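Local coordinates for oxysterol-binding protein homolog 1 (Saccharomyces cerevisiae, PDB 5H28), which carries lipids, sterols among them, between membranes and is targeted to the nucleus-vacuole junction through its ankyrin-repeat domain, the part in this structure, at residues P35-Q38 against Q39-L43. Residues are numbered along the deposited sequence; the frame is centred on the assembly and turned at random.
Sequences PNVQ and QVLHL
P35 and Q39 meet one turn apart along helix 35-42, where the backbone N of Q39 donates to P35 O (2.9 Å). The Q39 side chain, extended beyond CG, runs alongside the P35 carbonyl, with its CG 3.2 Å from P35 O and NE2 3.8 Å from P35 CB, while its OE1 takes a hydrogen bond from K2 NZ of helix 2-15, which probably limits the rotation of the amide. N36 repeats the backbone pattern, its carbonyl receiving V40 N, and V40 CG2 lies 3.4 Å from that same N36 O. The side chains of both N36 and V40 touch helix 2-15, N36 on K2 and L5, V40 on L9. V37 is buried; its O accepts from L41 N, and the two side chains lie side by side, pointing the same way. With V37 CG1 anti to its own nitrogen (chi1 167°), this methyl reaches L41 CD1 at 3.8 Å. The backbone bonds are the i to i+4 pattern of an alpha-helix in the ankyrin-repeat region of Osh1, packed through V37 and V40 against helix 2-15 and through L41 against F29 and I75. At Q38 the carbonyl is gripped twice by H42. The histidine backbone N donates to Q38 O at 3.0 Å, and its ring nitrogen ND1 to the same oxygen at 2.8 Å. The oxygen sits at the ring edge, only 7° out of the imidazole plane, whereas ND1 approaches from above the carbonyl plane rather than along a lone pair. An alanine in place of H42 would keep the backbone bond but would probably leave Q38 O without its second donor and take away the side chain's contact with E81. Farther out, Q38 OE1 lies 3.8 Å from H42 CE1, amide and ring planes turned 72° apart.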
# COMPACT_ATOMS: atom_id res chain seq x y z
N PRO A 35 26.33 10.61 -7.64
CA PRO A 35 25.16 11.12 -6.92
C PRO A 35 24.17 11.89 -7.80
O PRO A 35 22.96 11.69 -7.70
CB PRO A 35 25.77 12.01 -5.84
CG PRO A 35 27.09 11.37 -5.58
CD PRO A 35 27.58 11.05 -6.97
N ASN A 36 24.69 12.78 -8.64
CA ASN A 36 23.84 13.57 -9.51
C ASN A 36 23.09 12.69 -10.50
O ASN A 36 21.90 12.90 -10.75
CB ASN A 36 24.66 14.61 -10.27
CG ASN A 36 25.35 15.59 -9.35
OD1 ASN A 36 24.73 16.12 -8.42
ND2 ASN A 36 26.63 15.84 -9.59
N VAL A 37 23.79 11.70 -11.05
CA VAL A 37 23.18 10.77 -11.99
C VAL A 37 22.02 10.05 -11.31
O VAL A 37 20.92 9.97 -11.86
CB VAL A 37 24.22 9.74 -12.49
CG1 VAL A 37 23.52 8.59 -13.21
CG2 VAL A 37 25.21 10.42 -13.42
N GLN A 38 22.27 9.55 -10.11
CA GLN A 38 21.24 8.85 -9.35
C GLN A 38 20.05 9.74 -9.02
O GLN A 38 18.90 9.35 -9.20
CB GLN A 38 21.83 8.30 -8.04
CG GLN A 38 22.78 7.13 -8.22
CD GLN A 38 22.07 5.88 -8.68
OE1 GLN A 38 21.09 5.45 -8.08
NE2 GLN A 38 22.57 5.28 -9.76
N GLN A 39 20.33 10.95 -8.53
CA GLN A 39 19.27 11.87 -8.16
C GLN A 39 18.35 12.25 -9.32
O GLN A 39 17.14 12.34 -9.14
CB GLN A 39 19.87 13.11 -7.52
CG GLN A 39 20.46 12.82 -6.14
CD GLN A 39 21.23 13.98 -5.57
OE1 GLN A 39 20.72 15.10 -5.49
NE2 GLN A 39 22.46 13.72 -5.15
N VAL A 40 18.92 12.46 -10.50
CA VAL A 40 18.11 12.82 -11.65
C VAL A 40 17.31 11.62 -12.16
O VAL A 40 16.16 11.77 -12.57
CB VAL A 40 18.99 13.40 -12.79
CG1 VAL A 40 18.16 13.59 -14.06
CG2 VAL A 40 19.57 14.73 -12.35
N LEU A 41 17.92 10.44 -12.13
CA LEU A 41 17.23 9.23 -12.57
C LEU A 41 16.03 8.95 -11.68
O LEU A 41 14.99 8.49 -12.16
CB LEU A 41 18.18 8.03 -12.57
CG LEU A 41 19.21 7.98 -13.70
CD1 LEU A 41 20.15 6.80 -13.47
CD2 LEU A 41 18.52 7.86 -15.04
N HIS A 42 16.16 9.21 -10.38
CA HIS A 42 15.06 9.00 -9.44
C HIS A 42 13.85 9.89 -9.77
O HIS A 42 12.73 9.58 -9.39
CB HIS A 42 15.50 9.28 -8.00
CG HIS A 42 16.11 8.10 -7.31
ND1 HIS A 42 17.39 7.66 -7.58
CD2 HIS A 42 15.61 7.25 -6.38
CE1 HIS A 42 17.65 6.59 -6.84
NE2 HIS A 42 16.59 6.32 -6.11
N LEU A 43 14.10 11.00 -10.45
CA LEU A 43 13.01 11.91 -10.81
C LEU A 43 12.60 11.78 -12.27
O LEU A 43 11.76 12.54 -12.75
CB LEU A 43 13.42 13.36 -10.53
CG LEU A 43 13.59 13.72 -9.05
CD1 LEU A 43 14.22 15.10 -8.93
CD2 LEU A 43 12.24 13.69 -8.35